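Glycosyl hydrolases family 31 family protein (Aspergillus niger, PDB 6DRU) catalyses the hydrolytic release of alpha-xylose from the non-reducing terminal glucose of xyloglucan oligosaccharides, as a glycosidase of family 31. Local coordinates at residues W191-G197 with F208-T213; V542-W547 with A696-I701; T548-M554 with Y588-R592. One frame throughout, in Å; residues are numbered along the deposited sequence.

Contact 1: residues W191-G197 with F208-T213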
loop_
_atom_site.group_PDB
_atom_site.type_symbol
_atom_site.label_atom_id
_atom_site.label_comp_id
_atom_site.label_asym_id
_atom_site.label_seq_id
_atom_site.Cartn_x
_atom_site.Cartn_y
_atom_site.Cartn_z
ATOM N N TRP A 191 6.259 21.085 15.659
ATOM C CA TRP A 191 5.836 20.270 14.519
ATOM C C TRP A 191 4.339 20.033 14.678
ATOM O O TRP A 191 3.902 19.067 15.308
ATOM C CB TRP A 191 6.646 18.980 14.475
ATOM C CG TRP A 191 6.355 18.021 13.352
ATOM C CD1 TRP A 191 5.665 16.846 13.441
ATOM C CD2 TRP A 191 6.785 18.127 11.987
ATOM N NE1 TRP A 191 5.626 16.221 12.220
ATOM C CE2 TRP A 191 6.305 16.987 11.309
ATOM C CE3 TRP A 191 7.520 19.076 11.271
ATOM C CZ2 TRP A 191 6.533 16.774 9.952
ATOM C CZ3 TRP A 191 7.747 18.861 9.921
ATOM C CH2 TRP A 191 7.256 17.718 9.277
ATOM N N ASN A 192 3.542 20.941 14.112
ATOM C CA ASN A 192 2.088 20.961 14.303
ATOM C C ASN A 192 1.432 19.902 13.414
ATOM O O ASN A 192 0.786 20.190 12.404
ATOM C CB ASN A 192 1.538 22.352 14.016
ATOM C CG ASN A 192 0.070 22.485 14.368
ATOM O OD1 ASN A 192 -0.439 21.786 15.246
ATOM N ND2 ASN A 192 -0.623 23.386 13.682
ATOM N N MET A 193 1.603 18.642 13.820
ATOM C CA MET A 193 1.143 17.503 13.038
ATOM C C MET A 193 0.570 16.442 13.971
ATOM O O MET A 193 1.216 16.087 14.972
ATOM C CB MET A 193 2.285 16.914 12.205
ATOM C CG MET A 193 2.985 17.915 11.300
ATOM S SD MET A 193 2.070 18.236 9.784
ATOM C CE MET A 193 2.502 16.787 8.827
ATOM N N PRO A 194 -0.626 15.923 13.688
ATOM C CA PRO A 194 -1.186 14.829 14.492
ATOM C C PRO A 194 -0.782 13.434 14.039
ATOM O O PRO A 194 -1.206 12.457 14.666
ATOM C CB PRO A 194 -2.694 15.035 14.305
ATOM C CG PRO A 194 -2.805 15.552 12.914
ATOM C CD PRO A 194 -1.579 16.402 12.672
ATOM N N ALA A 195 0.016 13.313 12.984
ATOM C CA ALA A 195 0.384 12.008 12.461
ATOM C C ALA A 195 1.515 11.390 13.272
ATOM O O ALA A 195 2.384 12.089 13.802
ATOM C CB ALA A 195 0.800 12.116 10.992
ATOM N N GLU A 196 1.494 10.065 13.368
ATOM C CA GLU A 196 2.624 9.355 13.942
ATOM C C GLU A 196 3.842 9.501 13.037
ATOM O O GLU A 196 3.730 9.728 11.830
ATOM C CB GLU A 196 2.290 7.877 14.143
ATOM C CG GLU A 196 1.251 7.617 15.220
ATOM C CD GLU A 196 1.157 6.151 15.602
ATOM O OE1 GLU A 196 1.667 5.302 14.842
ATOM O OE2 GLU A 196 0.574 5.847 16.665
ATOM N N GLY A 197 5.020 9.375 13.636
ATOM C CA GLY A 197 6.236 9.545 12.870
ATOM C C GLY A 197 7.514 9.363 13.656
ATOM O O GLY A 197 7.695 8.360 14.352
ATOM N N PHE A 208 11.977 15.612 10.994
ATOM C CA PHE A 208 10.649 15.203 11.425
ATOM C C PHE A 208 9.952 14.495 10.274
ATOM O O PHE A 208 10.101 14.890 9.112
ATOM C CB PHE A 208 9.817 16.403 11.881
ATOM C CG PHE A 208 10.397 17.128 13.058
ATOM C CD1 PHE A 208 11.327 18.140 12.876
ATOM C CD2 PHE A 208 10.016 16.798 14.348
ATOM C CE1 PHE A 208 11.866 18.811 13.959
ATOM C CE2 PHE A 208 10.550 17.464 15.436
ATOM C CZ PHE A 208 11.478 18.472 15.241
ATOM N N THR A 209 9.189 13.450 10.593
ATOM C CA THR A 209 8.473 12.683 9.585
ATOM C C THR A 209 7.003 12.560 9.964
ATOM O O THR A 209 6.636 12.645 11.140
ATOM C CB THR A 209 9.063 11.273 9.392
ATOM O OG1 THR A 209 8.801 10.476 10.553
ATOM C CG2 THR A 209 10.565 11.340 9.155
ATOM N N ALA A 210 6.167 12.360 8.948
ATOM C CA ALA A 210 4.738 12.135 9.125
ATOM C C ALA A 210 4.343 10.921 8.299
ATOM O O ALA A 210 4.585 10.890 7.087
ATOM C CB ALA A 210 3.927 13.364 8.705
ATOM N N ALA A 211 3.739 9.924 8.952
ATOM C CA ALA A 211 3.419 8.672 8.269
ATOM C C ALA A 211 2.401 8.884 7.156
ATOM O O ALA A 211 2.550 8.340 6.055
ATOM C CB ALA A 211 2.903 7.646 9.277
ATOM N N SER A 212 1.359 9.667 7.421
ATOM C CA SER A 212 0.333 9.943 6.426
ATOM C C SER A 212 -0.285 11.293 6.745
ATOM O O SER A 212 -0.718 11.525 7.877
ATOM C CB SER A 212 -0.738 8.848 6.409
ATOM O OG SER A 212 -1.792 9.174 5.517
ATOM N N THR A 213 -0.319 12.176 5.753
ATOM C CA THR A 213 -0.853 13.515 5.954
ATOM C C THR A 213 -1.208 14.110 4.601
ATOM O O THR A 213 -0.840 13.583 3.548
ATOM C CB THR A 213 0.145 14.411 6.694
ATOM O OG1 THR A 213 -0.458 15.683 6.964
ATOM C CG2 THR A 213 1.397 14.619 5.854
#
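The indole of W191 lies flat against F208, and the overlap is made by a methylene group, not by the second ring. CB of F208 sits 3.4 Å from the centroid of the indole six-membered ring and only 9° off its normal, a CH-pi contact over the middle of the face. The phenyl ring itself is nearly parallel to the indole, with the planes at 16°, yet is slid so far along that the two rings barely overlap. CG of M193 lies against the opposite indole face, toward its rim. M193 then bends at both chi2 and chi3, a double kink that brings its CE to 3.7 Å from the CB of A210 and equally close to OG1 of T213; that hydroxyl is hydrogen-bonded to O of L215, and its approach to CE is only packing. CB of A195 continues the apolar line, 4.1 Å from CB of A210.

At the far end the contact becomes polar. The backbone N of A211 donates to O of E196 over 2.9 Å, almost in line with the carbonyl bond, just where the chain turns a corner at A211 and S212. The carboxylate of E196 leads elsewhere, to Q432.

Segment 191-197, which follows strand 187-191, carries the chain from that strand's sheet to the one holding strands 197-201 and 205-213. F208 and W191 both also touch P179 of strand 176-183 and reach strand 135-142, whereas the A211 corner leans on L433 of helix 432-435.

Contact 2: residues V542-W547 with A696-I701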
loop_
_atom_site.group_PDB
_atom_site.type_symbol
_atom_site.label_atom_id
_atom_site.label_comp_id
_atom_site.label_asym_id
_atom_site.label_seq_id
_atom_site.Cartn_x
_atom_site.Cartn_y
_atom_site.Cartn_z
ATOM N N VAL A 542 9.744 6.898 51.858
ATOM C CA VAL A 542 9.826 8.166 52.577
ATOM C C VAL A 542 10.658 9.172 51.791
ATOM O O VAL A 542 10.334 10.364 51.743
ATOM C CB VAL A 542 10.381 7.937 53.995
ATOM C CG1 VAL A 542 10.718 9.262 54.658
ATOM C CG2 VAL A 542 9.367 7.172 54.833
ATOM N N ARG A 543 11.733 8.708 51.148
ATOM C CA ARG A 543 12.483 9.577 50.247
ATOM C C ARG A 543 11.612 10.038 49.085
ATOM O O ARG A 543 11.642 11.214 48.701
ATOM C CB ARG A 543 13.723 8.851 49.726
ATOM C CG ARG A 543 14.753 8.502 50.787
ATOM C CD ARG A 543 15.387 9.750 51.372
ATOM N NE ARG A 543 16.617 9.439 52.091
ATOM C CZ ARG A 543 17.367 10.345 52.709
ATOM N NH1 ARG A 543 17.012 11.622 52.697
ATOM N NH2 ARG A 543 18.473 9.973 53.339
ATOM N N TRP A 544 10.825 9.121 48.518
ATOM C CA TRP A 544 9.991 9.445 47.365
ATOM C C TRP A 544 8.845 10.372 47.756
ATOM O O TRP A 544 8.575 11.366 47.072
ATOM C CB TRP A 544 9.462 8.152 46.744
ATOM C CG TRP A 544 9.207 8.215 45.272
ATOM C CD1 TRP A 544 8.657 9.250 44.575
ATOM C CD2 TRP A 544 9.489 7.189 44.313
ATOM N NE1 TRP A 544 8.579 8.933 43.240
ATOM C CE2 TRP A 544 9.084 7.672 43.053
ATOM C CE3 TRP A 544 10.046 5.909 44.397
ATOM C CZ2 TRP A 544 9.217 6.921 41.888
ATOM C CZ3 TRP A 544 10.176 5.165 43.239
ATOM C CH2 TRP A 544 9.766 5.673 42.003
ATOM N N LEU A 545 8.151 10.051 48.853
ATOM C CA LEU A 545 7.037 10.879 49.308
ATOM C C LEU A 545 7.495 12.295 49.634
ATOM O O LEU A 545 6.759 13.262 49.407
ATOM C CB LEU A 545 6.373 10.227 50.524
ATOM C CG LEU A 545 5.009 10.725 51.018
ATOM C CD1 LEU A 545 5.133 11.944 51.923
ATOM C CD2 LEU A 545 4.091 11.020 49.843
ATOM N N ALA A 546 8.709 12.436 50.173
ATOM C CA ALA A 546 9.234 13.763 50.475
ATOM C C ALA A 546 9.413 14.587 49.206
ATOM O O ALA A 546 9.176 15.801 49.205
ATOM C CB ALA A 546 10.556 13.644 51.232
ATOM N N TRP A 547 9.827 13.941 48.112
ATOM C CA TRP A 547 10.036 14.663 46.861
ATOM C C TRP A 547 8.723 15.182 46.292
ATOM O O TRP A 547 8.672 16.291 45.746
ATOM C CB TRP A 547 10.740 13.763 45.848
ATOM C CG TRP A 547 10.872 14.384 44.492
ATOM C CD1 TRP A 547 11.232 15.670 44.210
ATOM C CD2 TRP A 547 10.634 13.749 43.231
ATOM N NE1 TRP A 547 11.239 15.874 42.851
ATOM C CE2 TRP A 547 10.874 14.709 42.227
ATOM C CE3 TRP A 547 10.243 12.462 42.852
ATOM C CZ2 TRP A 547 10.736 14.423 40.872
ATOM C CZ3 TRP A 547 10.107 12.179 41.507
ATOM C CH2 TRP A 547 10.354 13.154 40.532
ATOM N N ALA A 696 21.612 15.065 55.081
ATOM C CA ALA A 696 20.386 14.520 54.501
ATOM C C ALA A 696 19.983 13.260 55.252
ATOM O O ALA A 696 20.170 12.141 54.756
ATOM C CB ALA A 696 20.562 14.236 53.009
ATOM N N PRO A 697 19.430 13.401 56.463
ATOM C CA PRO A 697 18.839 12.233 57.130
ATOM C C PRO A 697 17.570 11.793 56.416
ATOM O O PRO A 697 17.151 12.437 55.448
ATOM C CB PRO A 697 18.556 12.741 58.548
ATOM C CG PRO A 697 18.367 14.208 58.379
ATOM C CD PRO A 697 19.297 14.625 57.273
ATOM N N LEU A 698 16.936 10.713 56.880
ATOM C CA LEU A 698 15.797 10.174 56.147
ATOM C C LEU A 698 14.598 11.112 56.175
ATOM O O LEU A 698 13.780 11.084 55.247
ATOM C CB LEU A 698 15.416 8.797 56.702
ATOM C CG LEU A 698 14.063 8.206 56.302
ATOM C CD1 LEU A 698 14.092 7.776 54.846
ATOM C CD2 LEU A 698 13.702 7.033 57.197
ATOM N N GLN A 699 14.495 11.968 57.189
ATOM C CA GLN A 699 13.365 12.874 57.321
ATOM C C GLN A 699 13.556 14.186 56.570
ATOM O O GLN A 699 12.608 14.976 56.491
ATOM C CB GLN A 699 13.098 13.182 58.798
ATOM C CG GLN A 699 13.558 12.103 59.765
ATOM C CD GLN A 699 15.020 12.240 60.143
ATOM O OE1 GLN A 699 15.579 13.335 60.105
ATOM N NE2 GLN A 699 15.646 11.127 60.507
ATOM N N HIS A 700 14.744 14.444 56.031
ATOM C CA HIS A 700 15.054 15.704 55.368
ATOM C C HIS A 700 15.378 15.456 53.902
ATOM O O HIS A 700 16.200 14.591 53.581
ATOM C CB HIS A 700 16.225 16.409 56.059
ATOM C CG HIS A 700 15.912 16.884 57.444
ATOM N ND1 HIS A 700 14.623 17.037 57.904
ATOM C CD2 HIS A 700 16.722 17.232 58.472
ATOM C CE1 HIS A 700 14.651 17.464 59.154
ATOM N NE2 HIS A 700 15.912 17.589 59.523
ATOM N N ILE A 701 14.735 16.207 53.021
ATOM C CA ILE A 701 15.031 16.186 51.590
ATOM C C ILE A 701 15.864 17.419 51.258
ATOM O O ILE A 701 15.482 18.531 51.651
ATOM C CB ILE A 701 13.749 16.140 50.736
ATOM C CG1 ILE A 701 14.105 16.200 49.249
ATOM C CG2 ILE A 701 12.767 17.242 51.133
ATOM C CD1 ILE A 701 12.922 16.084 48.339
#
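R543 spans this contact from a helix to a turn, and its path can be followed atom by atom. CB leaves the helix beside the opposing segment, and CG is turned anti to the carbonyl carbon (chi1 -65°). CG comes within 4.2 Å of CD1 of L698, a loose apolar touch. A bend at chi2 (-67°) then redirects the chain, after which it runs extended, NE passing 4.1 Å from the same CD1 methyl. CA of L698 lies over the centre of one guanidinium face, 3.7 Å above its plane. At the tip, NH2 donates to O of A696 over 3.1 Å; the N-H points straight at the oxygen (178°), which lies in the guanidinium plane, although the donor stands well above the plane of the carbonyl. NH1 is 2.9 Å from O of P697 and 3.2 Å from O of H700.

The turn P697-H700, a type I beta turn closed by the bond from N of H700 to O of P697, brings the carbonyls of P697 and H700 to the same side chain, and A696 just precedes it. The turn belongs to the loop between strands 690-695 and 703-705 in the C-terminal domain of the family 31 hydrolases, and helix 535-548 belongs to the TIM-barrel domain, so the arginine bridges the two domains.

Elsewhere the contact is apolar. CG1 of V542 meets CD1 of L698 at 3.7 Å, the two side chains crossing at about a right angle. One helical turn on, CB of A546 faces CB of I701. The extended I701 side chain carries CD1 to 3.5 Å from CA of W547, whose indole NE1 is bonded instead to Y643.

Contact 3: residues T548-M554 with Y588-R592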
loop_
_atom_site.group_PDB
_atom_site.type_symbol
_atom_site.label_atom_id
_atom_site.label_comp_id
_atom_site.label_asym_id
_atom_site.label_seq_id
_atom_site.Cartn_x
_atom_site.Cartn_y
_atom_site.Cartn_z
ATOM N N THR A 548 7.649 14.396 46.408
ATOM C CA THR A 548 6.365 14.809 45.853
ATOM C C THR A 548 5.826 16.069 46.517
ATOM O O THR A 548 4.949 16.727 45.947
ATOM C CB THR A 548 5.346 13.677 45.983
ATOM O OG1 THR A 548 5.045 13.460 47.367
ATOM C CG2 THR A 548 5.903 12.397 45.384
ATOM N N THR A 549 6.326 16.417 47.706
ATOM C CA THR A 549 5.955 17.689 48.318
ATOM C C THR A 549 6.372 18.865 47.446
ATOM O O THR A 549 5.673 19.884 47.399
ATOM C CB THR A 549 6.588 17.814 49.705
ATOM O OG1 THR A 549 6.432 16.580 50.418
ATOM C CG2 THR A 549 5.928 18.940 50.494
ATOM N N PHE A 550 7.498 18.739 46.747
ATOM C CA PHE A 550 8.014 19.818 45.915
ATOM C C PHE A 550 7.833 19.485 44.439
ATOM O O PHE A 550 8.776 19.577 43.646
ATOM C CB PHE A 550 9.479 20.084 46.258
ATOM C CG PHE A 550 9.706 20.376 47.713
ATOM C CD1 PHE A 550 9.617 21.672 48.194
ATOM C CD2 PHE A 550 9.992 19.353 48.605
ATOM C CE1 PHE A 550 9.815 21.943 49.532
ATOM C CE2 PHE A 550 10.192 19.618 49.944
ATOM C CZ PHE A 550 10.103 20.916 50.409
ATOM N N LEU A 551 6.620 19.099 44.071
ATOM C CA LEU A 551 6.199 18.830 42.707
ATOM C C LEU A 551 4.903 19.577 42.449
ATOM O O LEU A 551 4.214 19.980 43.393
ATOM C CB LEU A 551 5.993 17.327 42.466
ATOM C CG LEU A 551 7.252 16.481 42.310
ATOM C CD1 LEU A 551 6.892 15.013 42.172
ATOM C CD2 LEU A 551 8.052 16.954 41.108
ATOM N N PRO A 552 4.554 19.811 41.178
ATOM C CA PRO A 552 3.320 20.559 40.888
ATOM C C PRO A 552 2.088 19.988 41.563
ATOM O O PRO A 552 1.200 20.751 41.962
ATOM C CB PRO A 552 3.223 20.477 39.360
ATOM C CG PRO A 552 4.643 20.404 38.919
ATOM C CD PRO A 552 5.337 19.555 39.954
ATOM N N PHE A 553 2.013 18.669 41.720
ATOM C CA PHE A 553 0.931 18.032 42.456
ATOM C C PHE A 553 1.506 16.915 43.309
ATOM O O PHE A 553 2.285 16.094 42.818
ATOM C CB PHE A 553 -0.148 17.485 41.510
ATOM C CG PHE A 553 -0.924 18.556 40.796
ATOM C CD1 PHE A 553 -2.046 19.123 41.379
ATOM C CD2 PHE A 553 -0.527 19.001 39.545
ATOM C CE1 PHE A 553 -2.760 20.114 40.728
ATOM C CE2 PHE A 553 -1.237 19.990 38.890
ATOM C CZ PHE A 553 -2.355 20.547 39.482
ATOM N N MET A 554 1.129 16.892 44.583
ATOM C CA MET A 554 1.594 15.880 45.522
ATOM C C MET A 554 0.551 14.770 45.590
ATOM O O MET A 554 -0.549 14.974 46.115
ATOM C CB MET A 554 1.841 16.488 46.901
ATOM C CG MET A 554 2.504 15.540 47.883
ATOM S SD MET A 554 2.408 16.122 49.585
ATOM C CE MET A 554 3.285 14.814 50.435
ATOM N N TYR A 588 5.549 16.025 56.027
ATOM C CA TYR A 588 5.580 16.519 54.655
ATOM C C TYR A 588 4.183 16.831 54.136
ATOM O O TYR A 588 4.026 17.704 53.276
ATOM C CB TYR A 588 6.286 15.508 53.753
ATOM C CG TYR A 588 7.792 15.584 53.847
ATOM C CD1 TYR A 588 8.492 16.614 53.232
ATOM C CD2 TYR A 588 8.515 14.636 54.560
ATOM C CE1 TYR A 588 9.870 16.695 53.317
ATOM C CE2 TYR A 588 9.892 14.707 54.650
ATOM C CZ TYR A 588 10.564 15.739 54.027
ATOM O OH TYR A 588 11.934 15.817 54.111
ATOM N N ILE A 589 3.162 16.131 54.637
ATOM C CA ILE A 589 1.786 16.484 54.296
ATOM C C ILE A 589 1.458 17.878 54.812
ATOM O O ILE A 589 0.859 18.697 54.103
ATOM C CB ILE A 589 0.808 15.428 54.845
ATOM C CG1 ILE A 589 0.984 14.102 54.104
ATOM C CG2 ILE A 589 -0.628 15.919 54.732
ATOM C CD1 ILE A 589 0.064 13.004 54.592
ATOM N N HIS A 590 1.843 18.173 56.056
ATOM C CA HIS A 590 1.616 19.505 56.606
ATOM C C HIS A 590 2.456 20.557 55.888
ATOM O O HIS A 590 1.980 21.669 55.635
ATOM C CB HIS A 590 1.915 19.509 58.104
ATOM C CG HIS A 590 0.803 18.961 58.943
ATOM N ND1 HIS A 590 0.911 17.779 59.642
ATOM C CD2 HIS A 590 -0.438 19.438 59.198
ATOM C CE1 HIS A 590 -0.217 17.549 60.292
ATOM N NE2 HIS A 590 -1.052 18.540 60.039
ATOM N N LEU A 591 3.708 20.227 55.560
ATOM C CA LEU A 591 4.552 21.160 54.820
ATOM C C LEU A 591 3.944 21.492 53.462
ATOM O O LEU A 591 4.042 22.631 52.990
ATOM C CB LEU A 591 5.957 20.582 54.651
ATOM C CG LEU A 591 6.926 21.390 53.784
ATOM C CD1 LEU A 591 7.139 22.779 54.368
ATOM C CD2 LEU A 591 8.251 20.657 53.625
ATOM N N ARG A 592 3.314 20.505 52.821
ATOM C CA ARG A 592 2.658 20.741 51.540
ATOM C C ARG A 592 1.577 21.807 51.669
ATOM O O ARG A 592 1.492 22.726 50.846
ATOM C CB ARG A 592 2.070 19.433 51.008
ATOM C CG ARG A 592 1.254 19.575 49.734
ATOM C CD ARG A 592 2.141 19.867 48.538
ATOM N NE ARG A 592 1.364 20.051 47.316
ATOM C CZ ARG A 592 1.898 20.224 46.111
ATOM N NH1 ARG A 592 3.216 20.239 45.962
ATOM N NH2 ARG A 592 1.114 20.384 45.055
HETATM O O HOH W 1 -1.159 18.587 45.202
#
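R592, from helix 582-594 of the TIM-barrel domain, inserts its guanidinium into the curl of chain that leads from helix 535-548 to the barrel strand 554-555, and there gathers backbone carbonyls. NH1 donates twice: to O of L551 over 2.8 Å, nearly in line with that carbonyl, and to O of T549 over 2.9 Å, from above the carbonyl plane. NH2 donates to O of P552 at 3.1 Å. All three oxygens lie near the guanidinium plane, which fixes how the group is rotated, while NE is satisfied by O of L250. In this buried setting the probable positive charge is thus met by carbonyl dipoles.

N of M554 stands over one guanidinium face, toward its rim, and is itself satisfied by a water, at 2.9 Å, which also accepts a weak bond from NH2. The extended M554 side chain runs back along the arginine, SD 3.6 Å from CB of R592. OG1 of T549 bonds to O of A546, and the OH of Y588 to O of Q699. Beyond them, the ring of F550 reaches L591, CZ of F550 lying 3.7 Å from CD2 of L591.

Overall arrangement
All three contacts are largely buried, but they serve different parts of the fold. Contact 1 stands apart, its centre 42 Å from that of contact 2 and 38 Å from that of contact 3, across the centre of the chain; it joins beta sheets chiefly by aromatic and apolar packing. Contacts 2 and 3 are neighbours, with centres 11 Å apart, and use successive pieces of one chain, the last turns of helix 535-548 and the connection after it. Each is built round an arginine facing backbone carbonyls, one across a domain boundary and the other within the TIM-barrel domain, where every touching residue is buried. Y588 of contact 3 links them, its ring packing on A546 of contact 2.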